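Local coordinates for glycosyl hydrolases family 31 family protein (Aspergillus niger, PDB 6DRU) that hydrolyses terminal alpha-xylose units from the non-reducing-end glucose of xyloglucan oligosaccharides, as a glycoside hydrolase of family 31, at residues Y598-I602 with F645-L649; T660-L666 with Q690-A696; Y679-N683 with R709-L713. All blocks are in the same frame, centred on the assembly; numbering follows the deposited sequence.

Overall arrangement
Contact 1 comes first along the chain and closes before the other two open; the segments of contacts 2 and 3 then alternate. Contact 1 joins helix 596-609 to the turn between strands 643-645 and 649-651, and contact 3 brings helix 709-712 to the loop 679-683; their centres lie about 13 Å apart. Leu-712 connects them, packing on Tyr-598 and Leu-649, and Leu-649 also touches Trp-680. Contact 2, with its centre about 17 Å from that of contact 3, is a separate two-stranded sheet tied to it by a probable hydrogen bond between Tyr-679 OH and Pro-695 O. Together they run from the end of the TIM-barrel region through the C-terminal beta domain, away from the xylose pocket.

Contact 1 of 3, residues Y598-I602 with F645-L649; sequences YLKSI and FGPRL
Tyr-598 reaches from helix 596-609, at the end of the TIM-barrel region, into the loop 645-649 of the antiparallel hairpin 643-645/649-651 in the C-terminal domain. CB already points toward this turn, and with CG anti to the backbone N (chi1 -173°) the ring continues that way, carrying the hydroxyl in among the peptide groups. CE1 passes Pro-647 CD and Arg-648 CG, and CE2 lies 3.8 Å from Leu-649 CD1. Ile-602 CG2, one helical turn on, covers a face of the ring over its centre and also touches Pro-647 CD at 3.6 Å.

At the tip, Tyr-598 OH gives its hydrogen to Phe-645 O at 2.8 Å, in the carbonyl plane and on a lone pair. The same oxygen accepts Arg-648 N at 3.0 Å in a fairly straight bond (162°), with a weak, longer one from Leu-649 N. Gly-646, whose CA lies against this hydroxyl, has a positive phi of 77°, which suits glycine. The turn is also closed by Phe-645 N bonding to Leu-649 O. Beside the tyrosine, Leu-599 CD2 meets the edge of the Phe-645 ring, 3.5 Å from CZ, while Ile-602 CD1 lies over one face of that ring. A buried phenol thus acts as donor and acceptor at once, satisfying backbone polar groups of the turn within an otherwise largely apolar interface and fixing the turn to the helix.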
loop_
_atom_site.group_PDB
_atom_site.type_symbol
_atom_site.label_atom_id
_atom_site.label_comp_id
_atom_site.label_asym_id
_atom_site.label_seq_id
_atom_site.Cartn_x
_atom_site.Cartn_y
_atom_site.Cartn_z
ATOM N N TYR A 598 6.115 54.677 -13.631
ATOM C CA TYR A 598 6.174 54.112 -12.287
ATOM C C TYR A 598 6.083 52.591 -12.325
ATOM O O TYR A 598 6.799 51.899 -11.592
ATOM C CB TYR A 598 5.047 54.699 -11.439
ATOM C CG TYR A 598 5.091 54.336 -9.974
ATOM C CD1 TYR A 598 6.033 54.902 -9.125
ATOM C CD2 TYR A 598 4.172 53.448 -9.434
ATOM C CE1 TYR A 598 6.066 54.582 -7.783
ATOM C CE2 TYR A 598 4.196 53.121 -8.094
ATOM C CZ TYR A 598 5.145 53.691 -7.273
ATOM O OH TYR A 598 5.172 53.369 -5.936
ATOM N N LEU A 599 5.208 52.053 -13.179
ATOM C CA LEU A 599 5.058 50.605 -13.283
ATOM C C LEU A 599 6.325 49.957 -13.824
ATOM O O LEU A 599 6.831 48.984 -13.253
ATOM C CB LEU A 599 3.865 50.262 -14.172
ATOM C CG LEU A 599 2.484 50.505 -13.569
ATOM C CD1 LEU A 599 1.421 50.479 -14.656
ATOM C CD2 LEU A 599 2.190 49.467 -12.500
ATOM N N LYS A 600 6.847 50.476 -14.937
ATOM C CA LYS A 600 8.036 49.877 -15.532
ATOM C C LYS A 600 9.239 49.999 -14.604
ATOM O O LYS A 600 10.139 49.150 -14.635
ATOM C CB LYS A 600 8.312 50.527 -16.891
ATOM C CG LYS A 600 9.641 50.148 -17.526
ATOM C CD LYS A 600 9.961 51.020 -18.733
ATOM C CE LYS A 600 10.874 50.290 -19.708
ATOM N NZ LYS A 600 10.812 50.871 -21.079
ATOM N N SER A 601 9.257 51.022 -13.747
ATOM C CA SER A 601 10.368 51.189 -12.816
ATOM C C SER A 601 10.297 50.186 -11.669
ATOM O O SER A 601 11.317 49.601 -11.286
ATOM C CB SER A 601 10.386 52.618 -12.277
ATOM O OG SER A 601 11.536 52.842 -11.482
ATOM N N ILE A 602 9.104 49.970 -11.108
ATOM C CA ILE A 602 8.988 49.036 -9.993
ATOM C C ILE A 602 9.045 47.592 -10.481
ATOM O O ILE A 602 9.474 46.701 -9.739
ATOM C CB ILE A 602 7.709 49.305 -9.178
ATOM C CG1 ILE A 602 6.455 49.056 -10.016
ATOM C CG2 ILE A 602 7.718 50.725 -8.635
ATOM C CD1 ILE A 602 5.163 49.246 -9.247
ATOM N N PHE A 645 1.767 49.947 -3.098
ATOM C CA PHE A 645 1.961 49.602 -4.505
ATOM C C PHE A 645 3.185 50.361 -4.997
ATOM O O PHE A 645 3.103 51.539 -5.348
ATOM C CB PHE A 645 0.721 49.935 -5.324
ATOM C CG PHE A 645 0.799 49.473 -6.747
ATOM C CD1 PHE A 645 0.932 48.128 -7.043
ATOM C CD2 PHE A 645 0.738 50.381 -7.789
ATOM C CE1 PHE A 645 1.006 47.699 -8.352
ATOM C CE2 PHE A 645 0.810 49.956 -9.101
ATOM C CZ PHE A 645 0.943 48.612 -9.382
ATOM N N GLY A 646 4.326 49.681 -5.021
ATOM C CA GLY A 646 5.591 50.333 -5.240
ATOM C C GLY A 646 6.050 51.033 -3.977
ATOM O O GLY A 646 5.443 50.891 -2.909
ATOM N N PRO A 647 7.130 51.813 -4.071
ATOM C CA PRO A 647 7.676 52.460 -2.870
ATOM C C PRO A 647 6.946 53.722 -2.438
ATOM O O PRO A 647 7.192 54.198 -1.322
ATOM C CB PRO A 647 9.119 52.782 -3.282
ATOM C CG PRO A 647 9.039 52.986 -4.751
ATOM C CD PRO A 647 7.987 52.023 -5.251
ATOM N N ARG A 648 6.052 54.272 -3.257
ATOM C CA ARG A 648 5.473 55.578 -2.970
ATOM C C ARG A 648 3.965 55.574 -2.763
ATOM O O ARG A 648 3.464 56.435 -2.039
ATOM C CB ARG A 648 5.809 56.571 -4.095
ATOM C CG ARG A 648 7.295 56.696 -4.394
ATOM C CD ARG A 648 7.986 57.622 -3.404
ATOM N NE ARG A 648 9.440 57.610 -3.557
ATOM C CZ ARG A 648 10.142 58.602 -4.097
ATOM N NH1 ARG A 648 9.528 59.693 -4.531
ATOM N NH2 ARG A 648 11.462 58.506 -4.195
ATOM N N LEU A 649 3.231 54.637 -3.356
ATOM C CA LEU A 649 1.775 54.658 -3.308
ATOM C C LEU A 649 1.257 53.745 -2.205
ATOM O O LEU A 649 1.751 52.628 -2.030
ATOM C CB LEU A 649 1.184 54.232 -4.653
ATOM C CG LEU A 649 1.410 55.192 -5.823
ATOM C CD1 LEU A 649 0.849 54.611 -7.107
ATOM C CD2 LEU A 649 0.782 56.543 -5.529
#

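Contact 2 of 3, residues T660-L666 with Q690-A696; sequences TEWPVYL and QVVKVPA
Tyr-665 lays the edge of its ring against Val-691, with CD1 3.5 Å from CG2 of the valine; the methyl lies in the ring plane, and the two side chains cross at about a right angle. With CG anti to the backbone N (chi1 177°), the ring lies out along the strand pair beside the valine. On the same side of the sheet, Pro-663 CB touches Val-691 CG1 at 4.0 Å and also meets Lys-693 CG. Farther along, the carboxylate oxygen OE1 of Glu-661 rests on the aliphatic start of Lys-693, 3.3 Å from its CB, while the ammonium group lies well away, so the two charges form no ion pair.

The reverse side is more apolar. Leu-666 CD1 meets Val-692 CG2 at 3.7 Å, and Val-664 CG2 approaches Val-694 CG2 more loosely. Past the strand end, Ala-696 CB packs on Trp-662 CB at 3.9 Å.

The backbones run antiparallel, strand axes at 149°, with Trp-662 opposite Val-694 and Val-664 opposite Val-692 as hydrogen-bonded pairs. Val-664 N donates to Val-692 O at 2.8 Å, and Val-692 N returns a bond to Val-664 O. Past the last bridge, Ala-696 N bonds to Thr-660 O from above the carbonyl plane.

The row of Val-664, Leu-666, Val-692 and Val-694 packs on Phe-704 of strand 703-705, so this two-stranded sheet lies over the six-stranded one in a beta-sandwich manner. Tyr-686 of strand 685-686 adds to that packing, while the indole of Trp-662 extends to Pro-702 and to an attached N-acetylglucosamine.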
loop_
_atom_site.group_PDB
_atom_site.type_symbol
_atom_site.label_atom_id
_atom_site.label_comp_id
_atom_site.label_asym_id
_atom_site.label_seq_id
_atom_site.Cartn_x
_atom_site.Cartn_y
_atom_site.Cartn_z
ATOM N N THR A 660 -19.199 56.982 1.110
ATOM C CA THR A 660 -18.570 58.227 0.705
ATOM C C THR A 660 -17.372 58.588 1.569
ATOM O O THR A 660 -16.628 59.510 1.215
ATOM C CB THR A 660 -19.583 59.382 0.741
ATOM O OG1 THR A 660 -20.338 59.320 1.957
ATOM C CG2 THR A 660 -20.532 59.295 -0.443
ATOM N N GLU A 661 -17.161 57.884 2.679
ATOM C CA GLU A 661 -16.021 58.076 3.560
ATOM C C GLU A 661 -15.384 56.722 3.820
ATOM O O GLU A 661 -16.087 55.732 4.041
ATOM C CB GLU A 661 -16.443 58.692 4.898
ATOM C CG GLU A 661 -16.805 60.160 4.872
ATOM C CD GLU A 661 -16.382 60.863 6.146
ATOM O OE1 GLU A 661 -15.616 60.264 6.932
ATOM O OE2 GLU A 661 -16.839 62.001 6.377
ATOM N N TRP A 662 -14.054 56.676 3.795
ATOM C CA TRP A 662 -13.348 55.421 4.001
ATOM C C TRP A 662 -12.245 55.619 5.032
ATOM O O TRP A 662 -11.464 56.583 4.928
ATOM C CB TRP A 662 -12.765 54.891 2.686
ATOM C CG TRP A 662 -12.408 53.445 2.764
ATOM C CD1 TRP A 662 -11.158 52.905 2.756
ATOM C CD2 TRP A 662 -13.321 52.349 2.896
ATOM N NE1 TRP A 662 -11.235 51.537 2.856
ATOM C CE2 TRP A 662 -12.552 51.170 2.946
ATOM C CE3 TRP A 662 -14.714 52.248 2.969
ATOM C CZ2 TRP A 662 -13.129 49.908 3.066
ATOM C CZ3 TRP A 662 -15.285 50.994 3.087
ATOM C CH2 TRP A 662 -14.493 49.841 3.135
ATOM N N PRO A 663 -12.139 54.740 6.035
ATOM C CA PRO A 663 -11.077 54.888 7.037
ATOM C C PRO A 663 -9.796 54.182 6.623
ATOM O O PRO A 663 -9.761 52.952 6.520
ATOM C CB PRO A 663 -11.694 54.257 8.289
ATOM C CG PRO A 663 -12.726 53.267 7.761
ATOM C CD PRO A 663 -12.969 53.552 6.292
ATOM N N VAL A 664 -8.737 54.950 6.388
ATOM C CA VAL A 664 -7.445 54.419 5.966
ATOM C C VAL A 664 -6.440 54.650 7.083
ATOM O O VAL A 664 -6.339 55.763 7.614
ATOM C CB VAL A 664 -6.969 55.075 4.658
ATOM C CG1 VAL A 664 -5.597 54.546 4.272
ATOM C CG2 VAL A 664 -7.978 54.837 3.547
ATOM N N TYR A 665 -5.700 53.605 7.440
ATOM C CA TYR A 665 -4.623 53.727 8.412
ATOM C C TYR A 665 -3.343 54.145 7.701
ATOM O O TYR A 665 -2.812 53.396 6.873
ATOM C CB TYR A 665 -4.399 52.421 9.173
ATOM C CG TYR A 665 -3.232 52.518 10.126
ATOM C CD1 TYR A 665 -3.352 53.205 11.326
ATOM C CD2 TYR A 665 -2.006 51.942 9.820
ATOM C CE1 TYR A 665 -2.292 53.311 12.197
ATOM C CE2 TYR A 665 -0.937 52.041 10.689
ATOM C CZ TYR A 665 -1.088 52.728 11.877
ATOM O OH TYR A 665 -0.035 52.835 12.752
ATOM N N LEU A 666 -2.850 55.340 8.023
ATOM C CA LEU A 666 -1.577 55.807 7.494
ATOM C C LEU A 666 -0.470 55.363 8.439
ATOM O O LEU A 666 -0.443 55.812 9.595
ATOM C CB LEU A 666 -1.580 57.319 7.350
ATOM C CG LEU A 666 -2.695 57.863 6.462
ATOM C CD1 LEU A 666 -2.815 59.360 6.633
ATOM C CD2 LEU A 666 -2.443 57.502 5.007
ATOM N N GLN A 690 -1.837 57.202 12.372
ATOM C CA GLN A 690 -3.225 57.397 12.764
ATOM C C GLN A 690 -4.139 56.895 11.656
ATOM O O GLN A 690 -3.715 56.692 10.516
ATOM C CB GLN A 690 -3.517 58.869 13.060
ATOM C CG GLN A 690 -2.927 59.805 12.021
ATOM C CD GLN A 690 -3.689 61.105 11.903
ATOM O OE1 GLN A 690 -4.676 61.328 12.604
ATOM N NE2 GLN A 690 -3.235 61.974 11.006
ATOM N N VAL A 691 -5.407 56.702 12.009
ATOM C CA VAL A 691 -6.448 56.349 11.051
ATOM C C VAL A 691 -7.184 57.620 10.653
ATOM O O VAL A 691 -7.642 58.379 11.517
ATOM C CB VAL A 691 -7.424 55.314 11.636
ATOM C CG1 VAL A 691 -8.592 55.090 10.682
ATOM C CG2 VAL A 691 -6.706 54.008 11.921
ATOM N N VAL A 692 -7.294 57.856 9.351
ATOM C CA VAL A 692 -7.959 59.040 8.828
ATOM C C VAL A 692 -9.127 58.596 7.957
ATOM O O VAL A 692 -9.076 57.551 7.300
ATOM C CB VAL A 692 -6.986 59.945 8.038
ATOM C CG1 VAL A 692 -5.792 60.319 8.903
ATOM C CG2 VAL A 692 -6.522 59.262 6.761
ATOM N N LYS A 693 -10.196 59.387 7.976
ATOM C CA LYS A 693 -11.373 59.138 7.151
ATOM C C LYS A 693 -11.355 60.123 5.988
ATOM O O LYS A 693 -11.602 61.320 6.174
ATOM C CB LYS A 693 -12.656 59.266 7.971
ATOM C CG LYS A 693 -12.897 58.102 8.922
ATOM C CD LYS A 693 -13.706 58.530 10.138
ATOM C CE LYS A 693 -13.624 57.499 11.256
ATOM N NZ LYS A 693 -12.258 57.434 11.852
ATOM N N VAL A 694 -11.060 59.621 4.794
ATOM C CA VAL A 694 -10.884 60.463 3.614
ATOM C C VAL A 694 -12.125 60.402 2.732
ATOM O O VAL A 694 -12.886 59.425 2.796
ATOM C CB VAL A 694 -9.624 60.053 2.838
ATOM C CG1 VAL A 694 -8.406 60.243 3.711
ATOM C CG2 VAL A 694 -9.736 58.606 2.388
ATOM N N PRO A 695 -12.376 61.422 1.909
ATOM C CA PRO A 695 -13.520 61.375 0.984
ATOM C C PRO A 695 -13.312 60.307 -0.077
ATOM O O PRO A 695 -12.327 60.329 -0.819
ATOM C CB PRO A 695 -13.539 62.782 0.375
ATOM C CG PRO A 695 -12.131 63.265 0.507
ATOM C CD PRO A 695 -11.630 62.688 1.797
ATOM N N ALA A 696 -14.253 59.369 -0.150
ATOM C CA ALA A 696 -14.194 58.259 -1.098
ATOM C C ALA A 696 -15.506 58.173 -1.864
ATOM O O ALA A 696 -16.339 57.297 -1.594
ATOM C CB ALA A 696 -13.889 56.941 -0.384
#

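Contact 3 of 3, residues Y679-N683 with R709-L713; sequences YWWTN and REELL. With NAG (2-acetamido-2-deoxy-beta-D-glucopyranose), chain K.
The N-glycosylation site at Asn-683 lies where the loop 679-683 faces helix 709-712, and Arg-709 fills the space between its sugar and Trp-680. The guanidinium lies flat on the indole, planes 7° apart, and its CZ is 4.0 Å from the centroid of the six-membered ring of Trp-680, over the face, in a cation-pi contact. NH2 extends over the five-membered ring. The aliphatic part joins in: CG of Arg-709 is 3.7 Å from CH2 of Trp-680. A bend at chi3 (-67°) turns the end of the arginine so that the flat group comes down on the indole.

The opposite face of the guanidinium is taken by the N-acetylglucosamine, whose C5 stands over its centre, 3.7 Å from Arg-709 CZ. The cation is therefore sandwiched between an aromatic ring and a sugar ring, with CD and NE of the arginine lying near O6. The sugar is attached through Asn-683 ND2, bonded covalently to C1 at 1.5 Å, in an Asn-X-Thr sequon on the hairpin that connects strands 677-679 and 685-686 at the border of the six-stranded sheet of the C-terminal domain. Asn-683 has a positive phi (61°), and its N bonds back to Tyr-679 O at 2.9 Å, which tightens the loop below the glycan.

The indole edge meets Leu-712 and Leu-713: CH2 of Trp-680 is 3.8 Å from Leu-713 CD1, and CZ3 lies 4.3 Å from Leu-712 CD2, both near the ring plane. Leu-591 of helix 582-594 also packs on this tryptophan, while Trp-681, next in the loop, stacks its ring on His-700.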
loop_
_atom_site.group_PDB
_atom_site.type_symbol
_atom_site.label_atom_id
_atom_site.label_comp_id
_atom_site.label_asym_id
_atom_site.label_seq_id
_atom_site.Cartn_x
_atom_site.Cartn_y
_atom_site.Cartn_z
ATOM N N TYR A 679 -2.967 62.771 0.119
ATOM C CA TYR A 679 -4.107 62.125 -0.512
ATOM C C TYR A 679 -4.152 62.478 -1.995
ATOM O O TYR A 679 -3.926 63.625 -2.385
ATOM C CB TYR A 679 -5.404 62.537 0.180
ATOM C CG TYR A 679 -6.582 61.657 -0.162
ATOM C CD1 TYR A 679 -6.545 60.290 0.085
ATOM C CD2 TYR A 679 -7.740 62.193 -0.708
ATOM C CE1 TYR A 679 -7.619 59.480 -0.223
ATOM C CE2 TYR A 679 -8.822 61.391 -1.015
ATOM C CZ TYR A 679 -8.757 60.034 -0.769
ATOM O OH TYR A 679 -9.833 59.233 -1.073
ATOM N N TRP A 680 -4.440 61.471 -2.824
ATOM C CA TRP A 680 -4.319 61.642 -4.268
ATOM C C TRP A 680 -5.352 62.622 -4.811
ATOM O O TRP A 680 -5.046 63.419 -5.704
ATOM C CB TRP A 680 -4.453 60.289 -4.964
ATOM C CG TRP A 680 -4.189 60.337 -6.436
ATOM C CD1 TRP A 680 -5.096 60.579 -7.429
ATOM C CD2 TRP A 680 -2.929 60.132 -7.087
ATOM N NE1 TRP A 680 -4.477 60.539 -8.657
ATOM C CE2 TRP A 680 -3.146 60.267 -8.474
ATOM C CE3 TRP A 680 -1.637 59.849 -6.631
ATOM C CZ2 TRP A 680 -2.121 60.127 -9.407
ATOM C CZ3 TRP A 680 -0.619 59.712 -7.560
ATOM C CH2 TRP A 680 -0.867 59.850 -8.931
ATOM N N TRP A 681 -6.576 62.579 -4.288
ATOM C CA TRP A 681 -7.677 63.313 -4.897
ATOM C C TRP A 681 -7.855 64.720 -4.344
ATOM O O TRP A 681 -8.436 65.569 -5.031
ATOM C CB TRP A 681 -8.978 62.524 -4.729
ATOM C CG TRP A 681 -8.852 61.121 -5.224
ATOM C CD1 TRP A 681 -8.835 59.986 -4.471
ATOM C CD2 TRP A 681 -8.686 60.703 -6.585
ATOM N NE1 TRP A 681 -8.688 58.886 -5.277
ATOM C CE2 TRP A 681 -8.593 59.298 -6.580
ATOM C CE3 TRP A 681 -8.617 61.380 -7.807
ATOM C CZ2 TRP A 681 -8.434 58.556 -7.749
ATOM C CZ3 TRP A 681 -8.458 60.642 -8.965
ATOM C CH2 TRP A 681 -8.367 59.245 -8.928
ATOM N N THR A 682 -7.375 64.991 -3.132
ATOM C CA THR A 682 -7.496 66.313 -2.538
ATOM C C THR A 682 -6.159 67.015 -2.349
ATOM O O THR A 682 -6.150 68.203 -2.007
ATOM C CB THR A 682 -8.208 66.226 -1.179
ATOM O OG1 THR A 682 -7.328 65.647 -0.209
ATOM C CG2 THR A 682 -9.464 65.376 -1.288
ATOM N N ASN A 683 -5.041 66.317 -2.551
ATOM C CA ASN A 683 -3.696 66.855 -2.346
ATOM C C ASN A 683 -3.458 67.296 -0.907
ATOM O O ASN A 683 -2.510 68.038 -0.631
ATOM C CB ASN A 683 -3.397 68.007 -3.309
ATOM C CG ASN A 683 -3.138 67.529 -4.717
ATOM O OD1 ASN A 683 -2.451 66.529 -4.929
ATOM N ND2 ASN A 683 -3.688 68.239 -5.692
ATOM N N ARG A 709 3.996 63.891 -6.192
ATOM C CA ARG A 709 3.342 63.067 -7.200
ATOM C C ARG A 709 4.112 63.096 -8.511
ATOM O O ARG A 709 4.192 62.083 -9.219
ATOM C CB ARG A 709 1.912 63.551 -7.434
ATOM C CG ARG A 709 1.256 62.918 -8.651
ATOM C CD ARG A 709 0.111 63.758 -9.182
ATOM N NE ARG A 709 -1.010 63.827 -8.257
ATOM C CZ ARG A 709 -2.276 63.935 -8.642
ATOM N NH1 ARG A 709 -2.574 63.981 -9.934
ATOM N NH2 ARG A 709 -3.242 63.988 -7.738
ATOM N N GLU A 710 4.704 64.243 -8.842
ATOM C CA GLU A 710 5.376 64.381 -10.123
ATOM C C GLU A 710 6.662 63.564 -10.179
ATOM O O GLU A 710 7.103 63.198 -11.274
ATOM C CB GLU A 710 5.635 65.864 -10.407
ATOM C CG GLU A 710 6.286 66.162 -11.747
ATOM C CD GLU A 710 7.777 66.379 -11.639
ATOM O OE1 GLU A 710 8.331 66.197 -10.533
ATOM O OE2 GLU A 710 8.393 66.737 -12.666
ATOM N N GLU A 711 7.258 63.249 -9.025
ATOM C CA GLU A 711 8.447 62.401 -9.013
ATOM C C GLU A 711 8.087 60.935 -9.211
ATOM O O GLU A 711 8.760 60.225 -9.967
ATOM C CB GLU A 711 9.207 62.543 -7.696
ATOM C CG GLU A 711 9.130 63.894 -7.036
ATOM C CD GLU A 711 9.736 63.872 -5.645
ATOM O OE1 GLU A 711 10.978 63.933 -5.532
ATOM O OE2 GLU A 711 8.968 63.763 -4.666
ATOM N N LEU A 712 7.036 60.463 -8.534
ATOM C CA LEU A 712 6.629 59.072 -8.697
ATOM C C LEU A 712 6.116 58.808 -10.104
ATOM O O LEU A 712 6.327 57.716 -10.644
ATOM C CB LEU A 712 5.582 58.702 -7.639
ATOM C CG LEU A 712 4.096 59.031 -7.808
ATOM C CD1 LEU A 712 3.351 57.912 -8.524
ATOM C CD2 LEU A 712 3.466 59.309 -6.452
ATOM N N LEU A 713 5.460 59.794 -10.721
ATOM C CA LEU A 713 5.063 59.660 -12.115
ATOM C C LEU A 713 6.263 59.658 -13.052
ATOM O O LEU A 713 6.133 59.231 -14.205
ATOM C CB LEU A 713 4.098 60.783 -12.497
ATOM C CG LEU A 713 2.615 60.425 -12.602
ATOM C CD1 LEU A 713 2.098 59.844 -11.300
ATOM C CD2 LEU A 713 1.802 61.646 -12.999
HETATM C C1 NAG K . -3.352 67.757 -7.018
HETATM C C2 NAG K . -4.445 68.408 -7.831
HETATM C C3 NAG K . -4.384 67.991 -9.252
HETATM C C4 NAG K . -2.992 68.209 -9.808
HETATM C C5 NAG K . -1.955 67.571 -8.908
HETATM C C6 NAG K . -0.566 67.907 -9.402
HETATM C C7 NAG K . -6.533 69.091 -6.719
HETATM C C8 NAG K . -6.074 70.534 -6.722
HETATM N N2 NAG K . -5.710 68.077 -7.272
HETATM O O3 NAG K . -5.355 68.706 -9.983
HETATM O O4 NAG K . -2.907 67.638 -11.093
HETATM O O5 NAG K . -2.107 68.056 -7.596
HETATM O O6 NAG K . 0.390 67.353 -8.526
HETATM O O7 NAG K . -7.611 68.798 -6.242
#